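Local coordinates for phosphate-binding protein (Xanthomonas axonopodis pv. citri, PDB 5UB3) that probably acts as a periplasmic receptor of the phosphonate-binding type, working as a sensor paired with a diguanylate cyclase, and binds a chloride ion in this structure, at residues P30-E34 / V35-R39; K164-V167 / A168-H172; L228-V231 / L232-A236. All coordinates share one frame; numbering follows the deposited sequence.

Contact 1: residues P30-E34 / V35-R39; sequences PRMRE and VGIRR
Arg33 reaches forward over Ile37 and Arg38 where the chain turns between helix 14-28 and strand 39-42. With CG anti to the backbone N (chi1 -158°), its chain leaves beside its own carbonyl. CB and CG pass the carbonyl of Ile37, Arg33 CG lying 3.9 Å from Ile37 O, and Arg33 CA itself makes a CH···O contact with that oxygen. Arg33 CZ sits 3.4 Å from Arg38 CD, which lies over one face of the guanidinium, offset toward the rim. Arg33 NH1 reaches a water in the plane of the guanidinium at 2.8 Å, and this water donates to Arg38 O. Arg33 NH2 ends 3.1 Å from Arg38 NH1, donor against donor, the two planes 41° apart.

In the main chain, a Schellman motif closes the short 3-10 turn at Arg33-Glu34: Gly36 N bonds to Arg33 O, Ile37 N weakly to Met32 O, and Gly36 has positive phi (92°). Met32 O also accepts from Val35 N at 3.0 Å. Met32 CB packs on Ile37 CB at 3.6 Å, the motif's apolar pair. Glu34 OE1 forms a salt bridge with Arg227. Backbone bonds and apolar packing therefore hold the turn, whereas the like-charged arginines should repel; both are exposed, so solvent may screen them.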
loop_
_atom_site.group_PDB
_atom_site.type_symbol
_atom_site.label_atom_id
_atom_site.label_comp_id
_atom_site.label_asym_id
_atom_site.label_seq_id
_atom_site.Cartn_x
_atom_site.Cartn_y
_atom_site.Cartn_z
ATOM N N PRO A 30 -8.361 -8.848 23.913
ATOM C CA PRO A 30 -9.256 -8.955 25.081
ATOM C C PRO A 30 -10.665 -8.501 24.807
ATOM O O PRO A 30 -11.612 -9.018 25.411
ATOM C CB PRO A 30 -8.638 -8.015 26.085
ATOM C CG PRO A 30 -7.214 -7.881 25.686
ATOM C CD PRO A 30 -7.114 -8.132 24.220
ATOM N N ARG A 31 -10.828 -7.551 23.893
ATOM C CA ARG A 31 -12.164 -7.040 23.593
ATOM C C ARG A 31 -12.988 -7.899 22.659
ATOM O O ARG A 31 -14.111 -7.538 22.327
ATOM C CB ARG A 31 -12.064 -5.603 23.086
ATOM C CG ARG A 31 -11.603 -4.709 24.204
ATOM C CD ARG A 31 -10.945 -3.425 23.685
ATOM N NE ARG A 31 -10.591 -2.550 24.825
ATOM C CZ ARG A 31 -9.471 -2.613 25.554
ATOM N NH1 ARG A 31 -8.514 -3.520 25.325
ATOM N NH2 ARG A 31 -9.302 -1.734 26.549
ATOM N N MET A 32 -12.477 -9.074 22.291
ATOM C CA MET A 32 -13.177 -9.976 21.402
ATOM C C MET A 32 -13.517 -11.287 22.125
ATOM O O MET A 32 -13.870 -12.259 21.469
ATOM C CB MET A 32 -12.258 -10.358 20.240
ATOM C CG MET A 32 -11.620 -9.232 19.424
ATOM S SD MET A 32 -12.605 -8.844 18.000
ATOM C CE MET A 32 -12.711 -10.306 16.986
ATOM N N ARG A 33 -13.388 -11.343 23.447
ATOM C CA ARG A 33 -13.616 -12.614 24.154
ATOM C C ARG A 33 -14.979 -13.172 23.960
ATOM O O ARG A 33 -15.165 -14.382 23.870
ATOM C CB ARG A 33 -13.377 -12.489 25.652
ATOM C CG ARG A 33 -13.085 -13.869 26.201
ATOM C CD ARG A 33 -13.044 -13.896 27.699
ATOM N NE ARG A 33 -12.845 -15.279 28.091
ATOM C CZ ARG A 33 -11.672 -15.907 28.051
ATOM N NH1 ARG A 33 -10.541 -15.300 27.649
ATOM N NH2 ARG A 33 -11.638 -17.166 28.427
ATOM N N GLU A 34 -15.944 -12.272 23.860
ATOM C CA GLU A 34 -17.328 -12.662 23.730
ATOM C C GLU A 34 -17.639 -13.284 22.343
ATOM O O GLU A 34 -18.704 -13.867 22.172
ATOM C CB GLU A 34 -18.246 -11.498 24.157
ATOM C CG GLU A 34 -18.612 -10.478 23.076
ATOM C CD GLU A 34 -17.839 -9.158 23.066
ATOM O OE1 GLU A 34 -16.577 -9.178 22.831
ATOM O OE2 GLU A 34 -18.549 -8.114 23.221
ATOM N N VAL A 35 -16.696 -13.234 21.377
ATOM C CA VAL A 35 -16.893 -13.986 20.118
ATOM C C VAL A 35 -15.911 -15.131 19.986
ATOM O O VAL A 35 -15.658 -15.617 18.891
ATOM C CB VAL A 35 -16.872 -13.079 18.869
ATOM C CG1 VAL A 35 -18.083 -12.146 18.851
ATOM C CG2 VAL A 35 -15.585 -12.274 18.792
ATOM N N GLY A 36 -15.399 -15.597 21.114
ATOM C CA GLY A 36 -14.614 -16.790 21.133
ATOM C C GLY A 36 -13.118 -16.528 20.976
ATOM O O GLY A 36 -12.353 -17.463 21.024
ATOM N N ILE A 37 -12.680 -15.276 20.804
ATOM C CA ILE A 37 -11.209 -15.017 20.666
ATOM C C ILE A 37 -10.576 -15.011 22.040
ATOM O O ILE A 37 -11.045 -14.320 22.915
ATOM C CB ILE A 37 -10.922 -13.721 19.925
ATOM C CG1 ILE A 37 -11.478 -13.817 18.490
ATOM C CG2 ILE A 37 -9.460 -13.365 19.936
ATOM C CD1 ILE A 37 -10.917 -14.920 17.607
ATOM N N ARG A 38 -9.532 -15.819 22.212
ATOM C CA ARG A 38 -8.801 -15.877 23.451
ATOM C C ARG A 38 -7.395 -15.328 23.313
ATOM O O ARG A 38 -6.815 -14.900 24.285
ATOM C CB ARG A 38 -8.681 -17.317 23.938
ATOM C CG ARG A 38 -9.988 -18.046 24.085
ATOM C CD ARG A 38 -10.768 -17.576 25.277
ATOM N NE ARG A 38 -11.962 -18.429 25.386
ATOM C CZ ARG A 38 -12.116 -19.496 26.188
ATOM N NH1 ARG A 38 -11.177 -19.884 27.062
ATOM N NH2 ARG A 38 -13.262 -20.164 26.131
ATOM N N ARG A 39 -6.824 -15.338 22.131
ATOM C CA ARG A 39 -5.416 -14.999 21.995
ATOM C C ARG A 39 -5.219 -14.415 20.595
ATOM O O ARG A 39 -6.089 -14.554 19.700
ATOM C CB ARG A 39 -4.523 -16.211 22.283
ATOM C CG ARG A 39 -4.734 -17.439 21.376
ATOM C CD ARG A 39 -4.053 -18.742 21.903
ATOM N NE ARG A 39 -4.683 -19.127 23.168
ATOM C CZ ARG A 39 -5.797 -19.877 23.312
ATOM N NH1 ARG A 39 -6.430 -20.456 22.280
ATOM N NH2 ARG A 39 -6.280 -20.059 24.537
HETATM O O HOH W 1 -7.824 -15.798 27.169
#

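Contact 2: residues K164-V167 / A168-H172; sequences KLNV and AAFVH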
loop_
_atom_site.group_PDB
_atom_site.type_symbol
_atom_site.label_atom_id
_atom_site.label_comp_id
_atom_site.label_asym_id
_atom_site.label_seq_id
_atom_site.Cartn_x
_atom_site.Cartn_y
_atom_site.Cartn_z
ATOM N N LYS A 164 11.141 2.690 -0.601
ATOM C CA LYS A 164 10.808 4.063 -1.023
ATOM C C LYS A 164 12.069 4.974 -1.108
ATOM O O LYS A 164 12.221 5.828 -2.036
ATOM C CB LYS A 164 9.773 4.621 -0.105
ATOM C CG LYS A 164 8.440 3.904 -0.157
ATOM C CD LYS A 164 7.516 4.393 0.933
ATOM C CE LYS A 164 6.270 3.566 0.889
ATOM N NZ LYS A 164 5.241 4.181 1.736
ATOM N N LEU A 165 12.981 4.783 -0.148
ATOM C CA LEU A 165 14.194 5.591 -0.089
ATOM C C LEU A 165 15.023 5.308 -1.303
ATOM O O LEU A 165 15.621 6.208 -1.878
ATOM C CB LEU A 165 15.007 5.258 1.172
ATOM C CG LEU A 165 16.339 6.016 1.355
ATOM C CD1 LEU A 165 16.181 7.518 1.202
ATOM C CD2 LEU A 165 16.946 5.696 2.712
ATOM N N ASN A 166 15.065 4.040 -1.709
ATOM C CA ASN A 166 15.772 3.697 -2.953
ATOM C C ASN A 166 15.198 4.380 -4.199
ATOM O O ASN A 166 15.930 4.843 -5.054
ATOM C CB ASN A 166 15.842 2.184 -3.132
ATOM C CG ASN A 166 16.913 1.519 -2.256
ATOM O OD1 ASN A 166 17.644 2.163 -1.501
ATOM N ND2 ASN A 166 17.006 0.225 -2.386
ATOM N N VAL A 167 13.886 4.474 -4.303
ATOM C CA VAL A 167 13.309 5.225 -5.424
ATOM C C VAL A 167 13.908 6.635 -5.419
ATOM O O VAL A 167 14.388 7.130 -6.412
ATOM C CB VAL A 167 11.796 5.307 -5.290
ATOM C CG1 VAL A 167 11.220 6.203 -6.351
ATOM C CG2 VAL A 167 11.179 3.924 -5.411
ATOM N N ALA A 168 13.848 7.307 -4.264
ATOM C CA ALA A 168 14.345 8.662 -4.184
ATOM C C ALA A 168 15.862 8.664 -4.479
ATOM O O ALA A 168 16.342 9.414 -5.299
ATOM C CB ALA A 168 14.041 9.231 -2.809
ATOM N N ALA A 169 16.588 7.743 -3.865
ATOM C CA ALA A 169 18.048 7.683 -4.022
ATOM C C ALA A 169 18.539 7.401 -5.417
ATOM O O ALA A 169 19.481 8.032 -5.883
ATOM C CB ALA A 169 18.635 6.673 -3.051
ATOM N N PHE A 170 17.898 6.456 -6.122
ATOM C CA PHE A 170 18.304 6.134 -7.504
ATOM C C PHE A 170 18.067 7.270 -8.440
ATOM O O PHE A 170 18.831 7.470 -9.348
ATOM C CB PHE A 170 17.571 4.894 -8.077
ATOM C CG PHE A 170 18.199 3.601 -7.690
ATOM C CD1 PHE A 170 18.129 3.147 -6.405
ATOM C CD2 PHE A 170 18.832 2.826 -8.631
ATOM C CE1 PHE A 170 18.713 1.953 -6.050
ATOM C CE2 PHE A 170 19.408 1.622 -8.291
ATOM C CZ PHE A 170 19.351 1.189 -7.001
ATOM N N VAL A 171 16.976 7.986 -8.260
ATOM C CA VAL A 171 16.699 9.146 -9.111
ATOM C C VAL A 171 17.668 10.265 -8.739
ATOM O O VAL A 171 18.178 10.984 -9.633
ATOM C CB VAL A 171 15.247 9.628 -9.034
ATOM C CG1 VAL A 171 15.004 10.789 -9.987
ATOM C CG2 VAL A 171 14.357 8.496 -9.421
ATOM N N HIS A 172 17.975 10.379 -7.440
ATOM C CA HIS A 172 18.825 11.483 -7.062
ATOM C C HIS A 172 20.205 11.303 -7.638
ATOM O O HIS A 172 20.818 12.285 -8.057
ATOM C CB HIS A 172 18.912 11.679 -5.585
ATOM C CG HIS A 172 19.563 12.975 -5.244
ATOM N ND1 HIS A 172 20.839 13.053 -4.743
ATOM C CD2 HIS A 172 19.156 14.247 -5.435
ATOM C CE1 HIS A 172 21.173 14.317 -4.586
ATOM N NE2 HIS A 172 20.175 15.063 -5.010
#
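Ala168 packs back on Lys164 and Leu165 within the alpha helix 164-172, a short helix of the periplasmic binding protein fold, and together with Val167 and Asn166 it carries most of this local contact. Ala168 is buried. Its N donates to Lys164 O at 3.1 Å, and its methyl carbon, Ala168 CB, lies 3.5 Å from Leu165 O. That oxygen is the acceptor for Ala169 N, at 2.7 Å the shortest of the four main-chain bonds that cross from 164-167 to 168-172. At the start of the helix Lys164 NZ forms a salt bridge with Asp185.

Val167 faces the interior. It rests on Val161 and on Phe98 of strand 92-100, and Val171, one turn further along, packs on the same Phe98, so this side of the helix is fastened to the strand by two valines. Between them runs the longest of the four crossing bonds, Val171 N to Val167 O at 3.3 Å. The CG2 methyl of Val171 touches the same oxygen, beside the bond it receives.

Asn166 works mainly through its backbone and CB. Its amide is engaged elsewhere, ND2 donating to Val161 O, while Asn166 N is bonded to Ser163 OG just before the helix. Its carbonyl O accepts from Phe170 N at 2.8 Å in a nearly straight bond of 170°. Phe170 CG stands anti to its own carbonyl carbon (chi1 -84°), which swings the ring back toward the preceding turn, and Phe170 CE1 comes alongside Asn166 CB at 4.1 Å. The same Asn166 O lies at the edge of that ring, near its plane, 3.1 Å from Phe170 CD1.

Contact 3: residues L228-V231 / L232-A236; sequences LRVV and LLQAA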
loop_
_atom_site.group_PDB
_atom_site.type_symbol
_atom_site.label_atom_id
_atom_site.label_comp_id
_atom_site.label_asym_id
_atom_site.label_seq_id
_atom_site.Cartn_x
_atom_site.Cartn_y
_atom_site.Cartn_z
ATOM N N LEU A 228 -14.978 -7.479 15.528
ATOM C CA LEU A 228 -13.742 -6.777 15.137
ATOM C C LEU A 228 -14.018 -5.345 14.656
ATOM O O LEU A 228 -13.328 -4.410 15.070
ATOM C CB LEU A 228 -12.985 -7.501 14.032
ATOM C CG LEU A 228 -11.596 -6.968 13.661
ATOM C CD1 LEU A 228 -10.628 -6.808 14.843
ATOM C CD2 LEU A 228 -10.997 -7.917 12.637
ATOM N N ARG A 229 -15.002 -5.227 13.773
ATOM C CA ARG A 229 -15.418 -3.964 13.198
ATOM C C ARG A 229 -15.824 -3.035 14.330
ATOM O O ARG A 229 -15.384 -1.913 14.400
ATOM C CB ARG A 229 -16.581 -4.164 12.215
ATOM C CG ARG A 229 -16.808 -2.884 11.430
ATOM C CD ARG A 229 -17.923 -2.882 10.426
ATOM N NE ARG A 229 -17.668 -3.794 9.322
ATOM C CZ ARG A 229 -18.128 -5.036 9.259
ATOM N NH1 ARG A 229 -18.823 -5.533 10.276
ATOM N NH2 ARG A 229 -17.913 -5.783 8.168
ATOM N N VAL A 230 -16.661 -3.534 15.230
ATOM C CA VAL A 230 -17.116 -2.710 16.352
ATOM C C VAL A 230 -15.905 -2.307 17.154
ATOM O O VAL A 230 -15.732 -1.080 17.469
ATOM C CB VAL A 230 -18.202 -3.426 17.174
ATOM C CG1 VAL A 230 -18.533 -2.639 18.438
ATOM C CG2 VAL A 230 -19.467 -3.591 16.333
ATOM N N VAL A 231 -15.010 -3.252 17.424
ATOM C CA VAL A 231 -13.898 -2.898 18.316
ATOM C C VAL A 231 -12.986 -1.810 17.686
ATOM O O VAL A 231 -12.551 -0.869 18.343
ATOM C CB VAL A 231 -13.078 -4.144 18.680
ATOM C CG1 VAL A 231 -11.788 -3.763 19.347
ATOM C CG2 VAL A 231 -13.887 -5.063 19.571
ATOM N N LEU A 232 -12.677 -1.962 16.405
ATOM C CA LEU A 232 -11.827 -0.987 15.739
ATOM C C LEU A 232 -12.497 0.396 15.665
ATOM O O LEU A 232 -11.879 1.419 15.989
ATOM C CB LEU A 232 -11.465 -1.507 14.331
ATOM C CG LEU A 232 -10.469 -2.649 14.471
ATOM C CD1 LEU A 232 -10.212 -3.265 13.113
ATOM C CD2 LEU A 232 -9.170 -2.244 15.168
ATOM N N LEU A 233 -13.767 0.394 15.330
ATOM C CA LEU A 233 -14.522 1.612 15.298
ATOM C C LEU A 233 -14.485 2.328 16.639
ATOM O O LEU A 233 -14.361 3.541 16.676
ATOM C CB LEU A 233 -15.940 1.334 14.891
ATOM C CG LEU A 233 -16.229 1.243 13.413
ATOM C CD1 LEU A 233 -17.644 0.730 13.253
ATOM C CD2 LEU A 233 -16.068 2.624 12.717
ATOM N N GLN A 234 -14.546 1.588 17.740
ATOM C CA GLN A 234 -14.500 2.196 19.054
ATOM C C GLN A 234 -13.096 2.622 19.450
ATOM O O GLN A 234 -12.961 3.406 20.320
ATOM C CB GLN A 234 -15.103 1.235 20.108
ATOM C CG GLN A 234 -16.627 1.321 20.133
ATOM C CD GLN A 234 -17.345 0.138 20.806
ATOM O OE1 GLN A 234 -16.746 -0.671 21.518
ATOM N NE2 GLN A 234 -18.654 0.043 20.578
ATOM N N ALA A 235 -12.062 2.038 18.852
ATOM C CA ALA A 235 -10.694 2.305 19.202
ATOM C C ALA A 235 -10.322 3.735 18.945
ATOM O O ALA A 235 -9.643 4.335 19.746
ATOM C CB ALA A 235 -9.756 1.405 18.410
ATOM N N ALA A 236 -10.741 4.288 17.821
ATOM C CA ALA A 236 -10.264 5.606 17.447
ATOM C C ALA A 236 -10.582 6.646 18.524
ATOM O O ALA A 236 -9.825 7.559 18.686
ATOM C CB ALA A 236 -10.823 6.034 16.110
#
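Leu232 N donates to Leu228 O at 2.9 Å and Leu233 N to Arg229 O at 3.0 Å, both nearly straight at 167°: regular alpha-helical bonding within helix 222-235. Gln234 N follows to Val230 O, somewhat more bent. The pattern changes at Ala235, whose N makes only a weak, strongly bent bond to Val231 O (127°) and has besides it a bond to Leu232 O, three residues back, at 2.9 Å, a 3-10-like feature.

Arg229 takes its charge away from the next turn. NH2 pairs with Glu225 and NE donates to Leu82 O of strand 79-87, so what remains for Leu233 is the aliphatic part: Arg229 CG is 4.1 Å from Leu233 CD1, the two side chains lying side by side and pointing the same way.

The buried flank belongs to Leu228 and Leu232. Their CD1 methyls meet at 4.0 Å, and both leucines lodge among Val28 of helix 14-28, Leu82 and Trp62, tying the helix to a neighbouring helix and to strands 79-87 and 62-66. On the more exposed flank, Gln234 has CG anti to its carbonyl carbon (chi1 -82°) and an extended chain, which lays its amide back along Val230. There Gln234 NE2 comes to rest 3.4 Å from the CG1 methyl of Val230.

How the contacts relate
Contacts 1 and 3 are neighbours, their centres about 14 Å apart, and they touch: Met32 SD comes 3.7 Å from Leu228 N and also nears Val231, so the turn before strand 39-42 backs onto helix 222-235. Contact 2 lies on the opposite side of the chain's centre, about 44 Å between centres from contact 1 and 37 Å from contact 3. Contacts 2 and 3 are helical, with one flank buried, against strand 92-100 in contact 2, and against strands 62-66 and 79-87 and helix 14-28 in contact 3. Contact 1, a turn with a short 3-10 segment, lies furthest out; it sets two like charges against each other, whereas Lys164 and Arg229 have acidic partners.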